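Amine Dehydrogenase (Pseudomonas putida, PDB 1JMX) probably transfers electrons as the alpha subunit of a quinohemoprotein amine dehydrogenase, and carries two covalently attached c-type hemes. Local coordinates at residues A[30-35]-A[112-117]; A[108-113]-A[158-163]. One frame throughout, in Å; residues are numbered along the deposited sequence.

Contacts 1 and 2 lie side by side in the heme-binding region and share strand 112-113. Contact 1 is fully buried. It pairs this strand with strand 31-32 and brings polar side chains to a heme propionate, so hydrogen bonds and charge dominate. Contact 2 is only partly buried. It sets the end of helix 107-110 and the residues after it against the residues that follow helix 144-159, mainly through a tyrosine ring, an arginine and backbone oxygens. No hydrogen bond crosses between its own two segments. The contacts also meet directly: Arg31 NH2 lies 2.7 Å from Leu162 O, and Arg114 N lies 3.0 Å from Tyr160 O. Both are probable hydrogen bonds.

Contact 1 (A[30-35]-A[112-117]); sequences QRKTPE and QRRPAK. With HEC (heme c), chain F.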
loop_
_atom_site.group_PDB
_atom_site.type_symbol
_atom_site.label_atom_id
_atom_site.label_comp_id
_atom_site.label_asym_id
_atom_site.label_seq_id
_atom_site.Cartn_x
_atom_site.Cartn_y
_atom_site.Cartn_z
ATOM N N GLN A 30 -3.766 25.664 -4.427
ATOM C CA GLN A 30 -2.891 24.583 -4.018
ATOM C C GLN A 30 -1.555 24.706 -4.753
ATOM O O GLN A 30 -1.506 25.189 -5.885
ATOM C CB GLN A 30 -3.541 23.240 -4.372
ATOM C CG GLN A 30 -4.900 22.992 -3.735
ATOM C CD GLN A 30 -5.565 21.733 -4.253
ATOM O OE1 GLN A 30 -4.961 20.956 -4.990
ATOM N NE2 GLN A 30 -6.819 21.535 -3.883
ATOM N N ARG A 31 -0.473 24.308 -4.088
ATOM C CA ARG A 31 0.873 24.324 -4.687
ATOM C C ARG A 31 1.449 22.929 -4.517
ATOM O O ARG A 31 1.371 22.357 -3.434
ATOM C CB ARG A 31 1.783 25.359 -4.020
ATOM C CG ARG A 31 1.362 26.787 -4.286
ATOM C CD ARG A 31 2.413 27.794 -3.890
ATOM N NE ARG A 31 2.559 27.945 -2.449
ATOM C CZ ARG A 31 3.616 27.521 -1.766
ATOM N NH1 ARG A 31 4.607 26.912 -2.399
ATOM N NH2 ARG A 31 3.715 27.760 -0.464
ATOM N N LYS A 32 1.973 22.364 -5.598
ATOM C CA LYS A 32 2.531 21.012 -5.555
ATOM C C LYS A 32 3.779 20.897 -6.433
ATOM O O LYS A 32 4.133 21.821 -7.177
ATOM C CB LYS A 32 1.506 19.989 -6.074
ATOM C CG LYS A 32 0.043 20.253 -5.742
ATOM C CD LYS A 32 -0.848 19.344 -6.580
ATOM C CE LYS A 32 -2.316 19.736 -6.503
ATOM N NZ LYS A 32 -3.013 19.130 -5.366
ATOM N N THR A 33 4.415 19.732 -6.365
ATOM C CA THR A 33 5.597 19.439 -7.167
ATOM C C THR A 33 5.095 19.069 -8.566
ATOM O O THR A 33 3.888 18.916 -8.769
ATOM C CB THR A 33 6.388 18.226 -6.587
ATOM O OG1 THR A 33 5.573 17.048 -6.629
ATOM C CG2 THR A 33 6.826 18.495 -5.154
ATOM N N PRO A 34 6.003 18.962 -9.555
ATOM C CA PRO A 34 5.615 18.600 -10.926
ATOM C C PRO A 34 4.858 17.264 -10.993
ATOM O O PRO A 34 3.861 17.147 -11.709
ATOM C CB PRO A 34 6.959 18.521 -11.642
ATOM C CG PRO A 34 7.737 19.602 -10.967
ATOM C CD PRO A 34 7.419 19.375 -9.510
ATOM N N GLU A 35 5.321 16.263 -10.245
ATOM C CA GLU A 35 4.638 14.972 -10.242
ATOM C C GLU A 35 3.342 15.035 -9.446
ATOM O O GLU A 35 2.466 14.206 -9.633
ATOM C CB GLU A 35 5.524 13.803 -9.768
ATOM C CG GLU A 35 6.707 14.126 -8.886
ATOM C CD GLU A 35 7.834 14.808 -9.630
ATOM O OE1 GLU A 35 8.135 15.957 -9.286
ATOM O OE2 GLU A 35 8.411 14.212 -10.555
ATOM N N GLN A 112 3.145 19.248 -0.588
ATOM C CA GLN A 112 2.041 20.109 -0.999
ATOM C C GLN A 112 1.820 21.233 0.014
ATOM O O GLN A 112 2.130 21.096 1.195
ATOM C CB GLN A 112 0.746 19.305 -1.185
ATOM C CG GLN A 112 0.788 18.306 -2.334
ATOM C CD GLN A 112 -0.589 17.906 -2.821
ATOM O OE1 GLN A 112 -1.571 18.600 -2.572
ATOM N NE2 GLN A 112 -0.662 16.793 -3.537
ATOM N N ARG A 113 1.329 22.362 -0.478
ATOM C CA ARG A 113 1.041 23.526 0.351
ATOM C C ARG A 113 -0.403 23.956 0.057
ATOM O O ARG A 113 -0.772 24.169 -1.096
ATOM C CB ARG A 113 2.032 24.652 0.039
ATOM C CG ARG A 113 3.460 24.380 0.500
ATOM C CD ARG A 113 3.490 24.163 1.998
ATOM N NE ARG A 113 4.831 23.941 2.530
ATOM C CZ ARG A 113 5.488 22.783 2.478
ATOM N NH1 ARG A 113 4.935 21.721 1.899
ATOM N NH2 ARG A 113 6.683 22.672 3.045
ATOM N N ARG A 114 -1.229 24.037 1.094
ATOM C CA ARG A 114 -2.640 24.397 0.920
ATOM C C ARG A 114 -3.215 25.151 2.105
ATOM O O ARG A 114 -2.723 25.025 3.226
ATOM C CB ARG A 114 -3.499 23.133 0.795
ATOM C CG ARG A 114 -3.115 22.136 -0.260
ATOM C CD ARG A 114 -3.959 20.902 -0.077
ATOM N NE ARG A 114 -3.751 19.917 -1.123
ATOM C CZ ARG A 114 -4.726 19.213 -1.683
ATOM N NH1 ARG A 114 -5.982 19.391 -1.303
ATOM N NH2 ARG A 114 -4.436 18.301 -2.594
ATOM N N PRO A 115 -4.256 25.974 1.865
ATOM C CA PRO A 115 -4.868 26.706 2.976
ATOM C C PRO A 115 -5.781 25.687 3.673
ATOM O O PRO A 115 -6.062 24.622 3.110
ATOM C CB PRO A 115 -5.655 27.817 2.268
ATOM C CG PRO A 115 -6.045 27.192 0.978
ATOM C CD PRO A 115 -4.783 26.452 0.569
ATOM N N ALA A 116 -6.234 25.995 4.884
ATOM C CA ALA A 116 -7.081 25.074 5.642
ATOM C C ALA A 116 -8.298 24.503 4.912
ATOM O O ALA A 116 -8.598 23.322 5.064
ATOM C CB ALA A 116 -7.506 25.702 6.960
ATOM N N LYS A 117 -8.991 25.322 4.119
ATOM C CA LYS A 117 -10.179 24.852 3.397
ATOM C C LYS A 117 -9.859 23.805 2.340
ATOM O O LYS A 117 -10.672 22.913 2.078
ATOM C CB LYS A 117 -10.941 26.027 2.777
ATOM C CG LYS A 117 -12.143 25.639 1.889
ATOM C CD LYS A 117 -13.195 24.780 2.620
ATOM C CE LYS A 117 -13.815 25.501 3.818
ATOM N NZ LYS A 117 -14.923 24.719 4.479
HETATM FE FE HEC F . -10.659 18.658 -11.113
HETATM C CHA HEC F . -10.712 18.307 -7.760
HETATM C CHB HEC F . -7.545 19.965 -10.936
HETATM C CHC HEC F . -10.621 19.032 -14.506
HETATM C CHD HEC F . -13.823 17.343 -11.299
HETATM N NA HEC F . -9.402 19.050 -9.662
HETATM C C1A HEC F . -9.572 18.847 -8.318
HETATM C C2A HEC F . -8.400 19.276 -7.565
HETATM C C3A HEC F . -7.518 19.738 -8.465
HETATM C C4A HEC F . -8.137 19.598 -9.765
HETATM C CMA HEC F . -6.142 20.300 -8.166
HETATM C CAA HEC F . -8.233 19.203 -6.065
HETATM C CBA HEC F . -7.471 17.945 -5.712
HETATM C CGA HEC F . -7.255 17.776 -4.220
HETATM O O1A HEC F . -7.695 18.630 -3.432
HETATM O O2A HEC F . -6.633 16.768 -3.833
HETATM N NB HEC F . -9.374 19.338 -12.431
HETATM C C1B HEC F . -8.098 19.855 -12.192
HETATM C C2B HEC F . -7.425 20.279 -13.373
HETATM C C3B HEC F . -8.303 20.027 -14.389
HETATM C C4B HEC F . -9.499 19.436 -13.807
HETATM C CMB HEC F . -6.013 20.899 -13.452
HETATM C CAB HEC F . -8.007 20.350 -15.840
HETATM C CBB HEC F . -7.217 19.341 -16.679
HETATM N NC HEC F . -11.944 18.267 -12.581
HETATM C C1C HEC F . -11.763 18.486 -13.941
HETATM C C2C HEC F . -12.914 18.079 -14.707
HETATM C C3C HEC F . -13.812 17.623 -13.829
HETATM C C4C HEC F . -13.209 17.726 -12.496
HETATM C CMC HEC F . -13.055 18.180 -16.226
HETATM C CAC HEC F . -15.263 17.327 -14.176
HETATM C CBC HEC F . -15.701 15.982 -14.721
HETATM N ND HEC F . -11.994 17.963 -9.809
HETATM C C1D HEC F . -13.253 17.453 -10.036
HETATM C C2D HEC F . -13.911 17.048 -8.787
HETATM C C3D HEC F . -13.003 17.332 -7.809
HETATM C C4D HEC F . -11.849 17.889 -8.451
HETATM C CMD HEC F . -15.310 16.440 -8.633
HETATM C CAD HEC F . -13.129 17.122 -6.301
HETATM C CBD HEC F . -12.773 15.735 -5.790
HETATM C CGD HEC F . -11.363 15.317 -6.132
HETATM O O1D HEC F . -11.186 14.461 -7.002
HETATM O O2D HEC F . -10.412 15.839 -5.532
#
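The amide of Gln30 lies flat on the guanidinium of Arg114. The planes are 17° apart, and Gln30 CD sits over the centre of the group, 3.7 Å from Arg114 CZ. The two side chains run alongside each other in extended form and end at one propionate of the heme c whose iron is held by His16 and Met44. Arg114 NH1 donates to O1A of this heme at 2.8 Å. Arg114 NH2 donates to O2A at 3.0 Å, almost straight (178°). Gln30 NE2 adds a bond to O1A at 3.1 Å, and also reaches Glu118.

Arg114 NE and NH2 both donate to Gln112 OE1, each at 2.9 Å, in the guanidinium plane. Gripped along two of its edges, the group is held against rotation. These side chains lie on one side of a short, weakly bonded two-stranded antiparallel sheet in the heme-binding region, where Arg31 and Arg113 form a hydrogen-bonded pair through both backbone N-H groups.

Lys32 lies beside Gln112 and bends at its last torsion (chi4 -87°). Lys32 NZ donates to Gln30 OE1 at 2.7 Å and to Gln112 OE1 at 3.2 Å, from above both carbonyl planes. Lys32 NZ also stands 3.2 Å from Arg114 NH2, a like-charge approach probably offset by the propionates of both hemes; Lys32 belongs to the second heme's site. On the other face of the sheet, the Arg31 guanidinium crosses obliquely over CB and CG of Arg113. Its polar end goes on to Leu162 O and Glu74, while Arg113 bends away to Ala110 O.

Contact 2 (A[108-113]-A[158-163]); sequences RVALQR and KRYPLE. With HEC (heme c), chain E.
Arg113 bends sharply at its second torsion (chi2 -59°), which folds its guanidinium back over the end of helix 107-110. Tyr160 has CG anti to its carbonyl carbon (chi1 -47°), and this swings the ring toward the same helix end. Arg113 NH1 donates to Ala110 O at 2.7 Å, with that oxygen in the guanidinium plane, and the same NH1 also donates to Gln112 O. Tyr160 comes over one face of the guanidinium, off centre, with CD2 3.5 Å from Arg113 NH1. The two planes are 45° apart, so this is an oblique contact and not a stack.

Both faces of the Tyr160 ring are covered. Ala110 CA makes a CH-pi contact over one face, 3.9 Å from the centroid of the Tyr160 ring. Arg159 CB lies over the opposite face, while the guanidinium of Arg159 pairs with Asp93. Farther along the ring, Val109 CG1 meets Tyr160 CE1 at 4.2 Å. The same Val109 CG1 touches the heme methyl CMB at 3.6 Å, so the ring lies one residue behind the heme wall. This heme c is the one attached to Cys100 and Cys103. Arg108 NH1 binds its propionate oxygen O1D at 2.9 Å.

The aliphatic part of Arg113 rests on the chain after helix 144-159, with Arg113 CB 3.3 Å from Pro161 O. An alanine in place of Arg113 would lose both bonds of NH1, to Ala110 O and Gln112 O, and the cover on Tyr160, and would probably loosen the junction of the two helix ends. Both hydrogen bonds of Arg113 NH1 go to backbone carbonyls, and the guanidinium's ion pair with Glu74 is long and weak. The charge is therefore likely to be eased largely by peptide dipoles, including those at the C-terminal end of helix 107-110.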
loop_
_atom_site.group_PDB
_atom_site.type_symbol
_atom_site.label_atom_id
_atom_site.label_comp_id
_atom_site.label_asym_id
_atom_site.label_seq_id
_atom_site.Cartn_x
_atom_site.Cartn_y
_atom_site.Cartn_z
ATOM N N ARG A 108 4.088 12.515 0.492
ATOM C CA ARG A 108 3.125 12.936 -0.527
ATOM C C ARG A 108 2.315 14.123 0.008
ATOM O O ARG A 108 1.917 15.012 -0.738
ATOM C CB ARG A 108 2.191 11.773 -0.875
ATOM C CG ARG A 108 1.119 12.110 -1.892
ATOM C CD ARG A 108 0.131 10.978 -2.090
ATOM N NE ARG A 108 0.717 9.839 -2.786
ATOM C CZ ARG A 108 0.023 8.800 -3.237
ATOM N NH1 ARG A 108 -1.287 8.751 -3.069
ATOM N NH2 ARG A 108 0.638 7.799 -3.840
ATOM N N VAL A 109 2.114 14.135 1.319
ATOM C CA VAL A 109 1.383 15.184 2.008
ATOM C C VAL A 109 2.270 16.423 2.165
ATOM O O VAL A 109 1.853 17.534 1.849
ATOM C CB VAL A 109 0.947 14.698 3.411
ATOM C CG1 VAL A 109 0.223 15.796 4.163
ATOM C CG2 VAL A 109 0.079 13.462 3.292
ATOM N N ALA A 110 3.496 16.212 2.647
ATOM C CA ALA A 110 4.464 17.284 2.876
ATOM C C ALA A 110 4.959 17.971 1.603
ATOM O O ALA A 110 5.522 19.060 1.665
ATOM C CB ALA A 110 5.638 16.760 3.684
ATOM N N LEU A 111 4.746 17.342 0.451
ATOM C CA LEU A 111 5.160 17.924 -0.820
ATOM C C LEU A 111 4.059 18.788 -1.438
ATOM O O LEU A 111 4.038 19.028 -2.645
ATOM C CB LEU A 111 5.629 16.839 -1.795
ATOM C CG LEU A 111 7.027 16.296 -1.499
ATOM C CD1 LEU A 111 7.288 15.045 -2.303
ATOM C CD2 LEU A 111 8.073 17.364 -1.790
ATOM N N GLN A 112 3.145 19.248 -0.588
ATOM C CA GLN A 112 2.041 20.109 -0.999
ATOM C C GLN A 112 1.820 21.233 0.014
ATOM O O GLN A 112 2.130 21.096 1.195
ATOM C CB GLN A 112 0.746 19.305 -1.185
ATOM C CG GLN A 112 0.788 18.306 -2.334
ATOM C CD GLN A 112 -0.589 17.906 -2.821
ATOM O OE1 GLN A 112 -1.571 18.600 -2.572
ATOM N NE2 GLN A 112 -0.662 16.793 -3.537
ATOM N N ARG A 113 1.329 22.362 -0.478
ATOM C CA ARG A 113 1.041 23.526 0.351
ATOM C C ARG A 113 -0.403 23.956 0.057
ATOM O O ARG A 113 -0.772 24.169 -1.096
ATOM C CB ARG A 113 2.032 24.652 0.039
ATOM C CG ARG A 113 3.460 24.380 0.500
ATOM C CD ARG A 113 3.490 24.163 1.998
ATOM N NE ARG A 113 4.831 23.941 2.530
ATOM C CZ ARG A 113 5.488 22.783 2.478
ATOM N NH1 ARG A 113 4.935 21.721 1.899
ATOM N NH2 ARG A 113 6.683 22.672 3.045
ATOM N N LYS A 158 -1.118 24.775 9.238
ATOM C CA LYS A 158 -0.051 25.517 9.894
ATOM C C LYS A 158 1.335 25.046 9.424
ATOM O O LYS A 158 2.246 25.855 9.209
ATOM C CB LYS A 158 -0.182 25.376 11.412
ATOM C CG LYS A 158 0.857 26.160 12.196
ATOM C CD LYS A 158 0.605 26.100 13.703
ATOM C CE LYS A 158 -0.521 27.046 14.109
ATOM N NZ LYS A 158 -0.640 27.187 15.603
ATOM N N ARG A 159 1.474 23.735 9.249
ATOM C CA ARG A 159 2.730 23.144 8.813
ATOM C C ARG A 159 2.990 23.331 7.319
ATOM O O ARG A 159 4.122 23.596 6.909
ATOM C CB ARG A 159 2.767 21.645 9.154
ATOM C CG ARG A 159 2.470 21.322 10.617
ATOM C CD ARG A 159 3.084 19.994 11.076
ATOM N NE ARG A 159 2.755 18.837 10.235
ATOM C CZ ARG A 159 3.457 17.696 10.226
ATOM N NH1 ARG A 159 4.521 17.556 11.010
ATOM N NH2 ARG A 159 3.129 16.697 9.406
ATOM N N TYR A 160 1.936 23.205 6.515
ATOM C CA TYR A 160 2.057 23.328 5.065
ATOM C C TYR A 160 1.053 24.310 4.474
ATOM O O TYR A 160 0.164 23.904 3.733
ATOM C CB TYR A 160 1.841 21.963 4.413
ATOM C CG TYR A 160 2.595 20.830 5.055
ATOM C CD1 TYR A 160 1.919 19.701 5.512
ATOM C CD2 TYR A 160 3.984 20.874 5.193
ATOM C CE1 TYR A 160 2.605 18.639 6.089
ATOM C CE2 TYR A 160 4.689 19.818 5.765
ATOM C CZ TYR A 160 3.995 18.698 6.211
ATOM O OH TYR A 160 4.677 17.626 6.756
ATOM N N PRO A 161 1.213 25.616 4.758
ATOM C CA PRO A 161 0.337 26.690 4.277
ATOM C C PRO A 161 0.565 27.092 2.832
ATOM O O PRO A 161 1.673 26.980 2.315
ATOM C CB PRO A 161 0.687 27.839 5.213
ATOM C CG PRO A 161 2.152 27.659 5.393
ATOM C CD PRO A 161 2.278 26.170 5.613
ATOM N N LEU A 162 -0.483 27.604 2.199
ATOM C CA LEU A 162 -0.418 28.050 0.812
ATOM C C LEU A 162 0.607 29.176 0.689
ATOM O O LEU A 162 1.437 29.181 -0.214
ATOM C CB LEU A 162 -1.795 28.539 0.362
ATOM C CG LEU A 162 -2.191 28.435 -1.113
ATOM C CD1 LEU A 162 -2.058 29.767 -1.803
ATOM C CD2 LEU A 162 -1.389 27.355 -1.817
ATOM N N GLU A 163 0.553 30.127 1.617
ATOM C CA GLU A 163 1.495 31.238 1.597
ATOM C C GLU A 163 2.609 31.104 2.620
ATOM O O GLU A 163 2.398 30.671 3.752
ATOM C CB GLU A 163 0.779 32.585 1.754
ATOM C CG GLU A 163 0.920 33.503 0.506
ATOM C CD GLU A 163 2.364 33.993 0.235
ATOM O OE1 GLU A 163 2.655 35.174 0.562
ATOM O OE2 GLU A 163 3.192 33.224 -0.334
HETATM FE FE HEC E . -4.281 10.400 0.734
HETATM C CHA HEC E . -3.958 10.911 -2.552
HETATM C CHB HEC E . -3.313 13.589 1.277
HETATM C CHC HEC E . -4.771 9.970 4.057
HETATM C CHD HEC E . -5.294 7.177 0.146
HETATM N NA HEC E . -3.729 11.904 -0.388
HETATM C C1A HEC E . -3.642 11.950 -1.741
HETATM C C2A HEC E . -3.193 13.231 -2.209
HETATM C C3A HEC E . -2.997 13.978 -1.125
HETATM C C4A HEC E . -3.345 13.159 0.003
HETATM C CMA HEC E . -2.523 15.421 -1.091
HETATM C CAA HEC E . -3.011 13.623 -3.658
HETATM C CBA HEC E . -4.094 14.670 -3.912
HETATM C CGA HEC E . -4.178 15.235 -5.307
HETATM O O1A HEC E . -3.424 14.861 -6.189
HETATM O O2A HEC E . -5.034 16.068 -5.518
HETATM N NB HEC E . -4.081 11.521 2.315
HETATM C C1B HEC E . -3.662 12.851 2.374
HETATM C C2B HEC E . -3.662 13.393 3.690
HETATM C C3B HEC E . -4.103 12.382 4.491
HETATM C C4B HEC E . -4.337 11.212 3.636
HETATM C CMB HEC E . -3.270 14.829 4.093
HETATM C CAB HEC E . -4.299 12.541 5.992
HETATM C CBB HEC E . -5.752 12.668 6.458
HETATM N NC HEC E . -4.873 8.886 1.858
HETATM C C1C HEC E . -5.011 8.878 3.229
HETATM C C2C HEC E . -5.447 7.600 3.712
HETATM C C3C HEC E . -5.582 6.814 2.642
HETATM C C4C HEC E . -5.244 7.613 1.470
HETATM C CMC HEC E . -5.694 7.247 5.181
HETATM C CAC HEC E . -5.882 5.334 2.739
HETATM C CBC HEC E . -7.315 4.838 2.762
HETATM N ND HEC E . -4.573 9.280 -0.856
HETATM C C1D HEC E . -4.992 7.968 -0.951
HETATM C C2D HEC E . -5.088 7.537 -2.348
HETATM C C3D HEC E . -4.703 8.647 -3.074
HETATM C C4D HEC E . -4.393 9.662 -2.147
HETATM C CMD HEC E . -5.523 6.162 -2.849
HETATM C CAD HEC E . -4.585 8.896 -4.582
HETATM C CBD HEC E . -4.847 7.748 -5.499
HETATM C CGD HEC E . -3.574 7.065 -5.873
HETATM O O1D HEC E . -2.596 7.156 -5.096
HETATM O O2D HEC E . -3.532 6.427 -6.948
#